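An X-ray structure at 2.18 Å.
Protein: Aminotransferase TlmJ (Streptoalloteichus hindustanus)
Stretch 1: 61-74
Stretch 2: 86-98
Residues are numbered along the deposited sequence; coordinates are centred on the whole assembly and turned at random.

Stretch 1 (61-74) CTEGLFLSMELLGV
Stretch 2 86-98: SFVGAANAIAARG

A helix begins at Cys 61 and runs through Leu 71, and a second helix starts at Val 88, with Phe 87 at its N-cap position. The axes approach to 8.5 Å. Their N-to-C directions differ by 30°, with a signed crossing angle of -30°, so the chains run roughly the same way. The CA atoms of Phe 66 and Ala 93 lie 4.5 Å apart. In the same register, the CA of Thr 62 is 5.4 Å from that of Gly 89, and the CA of Val 74 is 6.6 Å from that of Arg 97. Gly 73 (phi/psi 80/28) and Gly 98 (92/0) each leave helical geometry with positive phi in a Schellman motif. Val 74 is extended at -72/150. Ala 95 to Gly 98 form a type I turn.

No direct hydrogen bond crosses the contact. Water 1 links the helices instead, donating to Phe 66 O (2.8 Å) and to Ala 93 O (2.9 Å).

Small residues of the second helix lie where the backbones come close. Gly 89 CA lies 4.2 Å from Thr 62 CG2. A CB on Gly 89 would point toward the first helix, tight against Thr 62 CG2 and clashing with Phe 87 CE2. Thr 62 is m; its OG1 meets the ring edge of Phe 87 (chi1 t, chi2 68°) at CE2, 3.3 Å away.

Phe 66 has chi1 -90° and chi2 76°. Its CB points sideways, but the ring end comes nearer to the second helix. Ala 93 CA sits over the ring face, 3.5 Å from the centroid of the Phe 66 ring and 8° off the normal, a CH-pi contact. Phe 66 CE2 also packs on Ala 96 CB at 3.6 Å.

Ala 93 CB is shared by three side chains. Ala 93 CB lies 3.6 Å from Phe 66 CD1, 3.9 Å from Met 69 CG and 4.2 Å from Leu 65 CB. Leu 65 (m, t) also places CD1 4.0 Å from Ala 90 CB.

Met 69 is selenomethionine, with chi1 m, chi2 m and chi3 116°. Its CB points toward the second helix, but its end leads away. Met 69 SE still lies 4.0 Å from Ile 94 CG1; Ile 94 is m, t.

Arg 97 has the largest covered area, 104 Å² of the 618 Å² total. Its chi angles are -66°, -121°, 60° and -164°. Arg 97 CD lies 3.7 Å from Met 69 O and 3.8 Å from Glu 70 CG. Val 74 O lies over the guanidinium face, 3.4 Å from Arg 97 NH1, but the angle is too poor for a hydrogen bond. Val 74 (m) adds CG2 at 4.0 Å from Arg 97 CB.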

# COMPACT_ATOMS: atom_id res chain seq x y z
N CYS A 61 -7.76 2.95 0.17
CA CYS A 61 -9.16 2.56 0.02
C CYS A 61 -9.32 1.40 -0.96
O CYS A 61 -10.12 0.49 -0.73
CB CYS A 61 -10.00 3.75 -0.42
SG CYS A 61 -11.78 3.41 -0.52
N THR A 62 -8.58 1.44 -2.07
CA THR A 62 -8.63 0.35 -3.03
C THR A 62 -8.31 -0.98 -2.36
O THR A 62 -9.00 -1.99 -2.57
CB THR A 62 -7.67 0.61 -4.18
OG1 THR A 62 -8.00 1.85 -4.81
CG2 THR A 62 -7.75 -0.52 -5.20
N GLU A 63 -7.26 -1.00 -1.53
CA GLU A 63 -6.91 -2.21 -0.80
C GLU A 63 -8.02 -2.60 0.15
O GLU A 63 -8.32 -3.79 0.32
CB GLU A 63 -5.60 -2.00 -0.05
CG GLU A 63 -5.07 -3.25 0.62
CD GLU A 63 -4.58 -4.29 -0.36
OE1 GLU A 63 -4.32 -3.93 -1.53
OE2 GLU A 63 -4.45 -5.46 0.04
N GLY A 64 -8.66 -1.61 0.79
CA GLY A 64 -9.81 -1.90 1.63
C GLY A 64 -10.97 -2.48 0.84
O GLY A 64 -11.70 -3.34 1.35
N LEU A 65 -11.14 -2.04 -0.41
CA LEU A 65 -12.20 -2.60 -1.24
C LEU A 65 -11.88 -4.04 -1.65
O LEU A 65 -12.75 -4.91 -1.62
CB LEU A 65 -12.42 -1.72 -2.47
CG LEU A 65 -13.07 -0.35 -2.24
CD1 LEU A 65 -12.89 0.54 -3.45
CD2 LEU A 65 -14.56 -0.50 -1.91
N PHE A 66 -10.63 -4.29 -2.06
CA PHE A 66 -10.22 -5.65 -2.39
C PHE A 66 -10.37 -6.58 -1.19
O PHE A 66 -10.83 -7.72 -1.33
CB PHE A 66 -8.77 -5.67 -2.89
CG PHE A 66 -8.63 -5.48 -4.37
CD1 PHE A 66 -8.80 -4.23 -4.95
CD2 PHE A 66 -8.32 -6.56 -5.19
CE1 PHE A 66 -8.67 -4.06 -6.32
CE2 PHE A 66 -8.19 -6.40 -6.56
CZ PHE A 66 -8.36 -5.15 -7.12
N LEU A 67 -9.98 -6.12 0.00
CA LEU A 67 -10.09 -6.95 1.19
C LEU A 67 -11.54 -7.30 1.49
O LEU A 67 -11.84 -8.44 1.87
CB LEU A 67 -9.45 -6.26 2.39
CG LEU A 67 -7.93 -6.15 2.42
CD1 LEU A 67 -7.48 -5.31 3.60
CD2 LEU A 67 -7.30 -7.53 2.46
N SER A 68 -12.45 -6.34 1.34
CA SER A 68 -13.85 -6.60 1.67
C SER A 68 -14.44 -7.67 0.76
O SER A 68 -15.20 -8.53 1.21
CB SER A 68 -14.66 -5.31 1.59
OG SER A 68 -14.75 -4.85 0.25
N MSE A 69 -14.09 -7.65 -0.53
CA MSE A 69 -14.56 -8.67 -1.46
C MSE A 69 -13.96 -10.03 -1.12
O MSE A 69 -14.58 -11.06 -1.35
CB MSE A 69 -14.22 -8.28 -2.90
CG MSE A 69 -14.96 -7.04 -3.41
SE MSE A 69 -16.91 -7.21 -3.30
CE MSE A 69 -17.27 -5.80 -2.01
N GLU A 70 -12.74 -10.02 -0.57
CA GLU A 70 -12.13 -11.26 -0.11
C GLU A 70 -12.83 -11.78 1.15
O GLU A 70 -13.18 -12.96 1.23
CB GLU A 70 -10.64 -11.06 0.16
CG GLU A 70 -9.81 -10.79 -1.09
CD GLU A 70 -8.37 -10.44 -0.77
OE1 GLU A 70 -7.97 -10.58 0.40
OE2 GLU A 70 -7.64 -10.02 -1.70
N LEU A 71 -13.04 -10.90 2.13
CA LEU A 71 -13.66 -11.32 3.38
C LEU A 71 -15.09 -11.80 3.17
O LEU A 71 -15.54 -12.74 3.84
CB LEU A 71 -13.62 -10.17 4.39
CG LEU A 71 -12.22 -9.74 4.85
CD1 LEU A 71 -12.28 -8.42 5.57
CD2 LEU A 71 -11.60 -10.81 5.73
N LEU A 72 -15.81 -11.17 2.25
CA LEU A 72 -17.18 -11.59 1.97
C LEU A 72 -17.25 -12.89 1.18
O LEU A 72 -18.32 -13.51 1.11
CB LEU A 72 -17.93 -10.48 1.23
CG LEU A 72 -18.22 -9.21 2.03
CD1 LEU A 72 -18.84 -8.15 1.13
CD2 LEU A 72 -19.14 -9.52 3.20
N GLY A 73 -16.14 -13.31 0.58
CA GLY A 73 -16.10 -14.59 -0.10
C GLY A 73 -16.69 -14.61 -1.49
O GLY A 73 -17.17 -15.66 -1.93
N VAL A 74 -16.67 -13.48 -2.20
CA VAL A 74 -17.17 -13.47 -3.57
C VAL A 74 -16.17 -14.20 -4.47
O VAL A 74 -14.96 -14.23 -4.20
CB VAL A 74 -17.41 -12.03 -4.06
CG1 VAL A 74 -18.30 -11.28 -3.08
CG2 VAL A 74 -16.10 -11.29 -4.27
N SER A 86 -18.82 4.50 -10.43
CA SER A 86 -18.06 4.00 -9.29
C SER A 86 -16.58 4.12 -9.60
O SER A 86 -16.17 4.23 -10.76
CB SER A 86 -18.42 2.55 -8.95
OG SER A 86 -19.75 2.43 -8.49
N PHE A 87 -15.77 4.09 -8.54
CA PHE A 87 -14.33 4.10 -8.71
C PHE A 87 -13.86 2.80 -9.34
O PHE A 87 -14.39 1.72 -9.04
CB PHE A 87 -13.64 4.32 -7.36
CG PHE A 87 -12.14 4.35 -7.44
CD1 PHE A 87 -11.49 5.40 -8.08
CD2 PHE A 87 -11.38 3.34 -6.88
CE1 PHE A 87 -10.11 5.43 -8.16
CE2 PHE A 87 -10.00 3.36 -6.96
CZ PHE A 87 -9.37 4.41 -7.59
N VAL A 88 -12.87 2.90 -10.23
CA VAL A 88 -12.41 1.74 -10.98
C VAL A 88 -11.91 0.64 -10.06
O VAL A 88 -12.06 -0.56 -10.35
CB VAL A 88 -11.33 2.16 -12.01
CG1 VAL A 88 -10.14 2.79 -11.31
CG2 VAL A 88 -10.89 0.97 -12.85
N GLY A 89 -11.32 1.01 -8.91
CA GLY A 89 -10.82 0.01 -7.99
C GLY A 89 -11.91 -0.84 -7.36
O GLY A 89 -11.67 -1.98 -6.98
N ALA A 90 -13.13 -0.29 -7.26
CA ALA A 90 -14.24 -1.07 -6.73
C ALA A 90 -14.63 -2.19 -7.69
O ALA A 90 -14.88 -3.32 -7.26
CB ALA A 90 -15.44 -0.17 -6.45
N ALA A 91 -14.67 -1.90 -8.98
CA ALA A 91 -15.00 -2.93 -9.96
C ALA A 91 -13.85 -3.93 -10.10
O ALA A 91 -14.08 -5.13 -10.28
CB ALA A 91 -15.33 -2.30 -11.31
N ASN A 92 -12.61 -3.44 -10.03
CA ASN A 92 -11.46 -4.34 -10.08
C ASN A 92 -11.45 -5.29 -8.89
O ASN A 92 -11.08 -6.46 -9.02
CB ASN A 92 -10.16 -3.54 -10.15
CG ASN A 92 -9.87 -2.99 -11.54
OD1 ASN A 92 -10.67 -3.16 -12.46
ND2 ASN A 92 -8.73 -2.34 -11.70
N ALA A 93 -11.86 -4.80 -7.72
CA ALA A 93 -11.91 -5.66 -6.54
C ALA A 93 -12.89 -6.81 -6.74
O ALA A 93 -12.70 -7.89 -6.16
CB ALA A 93 -12.30 -4.84 -5.31
N ILE A 94 -13.93 -6.61 -7.55
CA ILE A 94 -14.90 -7.66 -7.81
C ILE A 94 -14.36 -8.65 -8.84
O ILE A 94 -14.34 -9.86 -8.61
CB ILE A 94 -16.24 -7.04 -8.26
CG1 ILE A 94 -16.80 -6.14 -7.16
CG2 ILE A 94 -17.24 -8.13 -8.64
CD1 ILE A 94 -17.73 -5.06 -7.68
N ALA A 95 -13.92 -8.14 -9.99
CA ALA A 95 -13.50 -9.00 -11.08
C ALA A 95 -12.21 -9.77 -10.78
O ALA A 95 -11.99 -10.83 -11.37
CB ALA A 95 -13.33 -8.18 -12.36
N ALA A 96 -11.36 -9.26 -9.88
CA ALA A 96 -10.12 -9.96 -9.57
C ALA A 96 -10.38 -11.26 -8.83
O ALA A 96 -9.58 -12.20 -8.92
CB ALA A 96 -9.19 -9.06 -8.75
N ARG A 97 -11.49 -11.35 -8.09
CA ARG A 97 -11.86 -12.57 -7.40
C ARG A 97 -12.56 -13.58 -8.30
O ARG A 97 -12.88 -14.68 -7.85
CB ARG A 97 -12.76 -12.25 -6.20
CG ARG A 97 -12.07 -11.45 -5.10
CD ARG A 97 -12.11 -12.21 -3.79
NE ARG A 97 -11.43 -13.50 -3.88
CZ ARG A 97 -11.58 -14.49 -3.01
NH1 ARG A 97 -12.39 -14.34 -1.97
NH2 ARG A 97 -10.92 -15.62 -3.17
N GLY A 98 -12.79 -13.23 -9.57
CA GLY A 98 -13.56 -14.08 -10.46
C GLY A 98 -15.04 -13.77 -10.50
O GLY A 98 -15.77 -14.44 -11.24
O HOH W 1 -10.84 -8.56 -4.00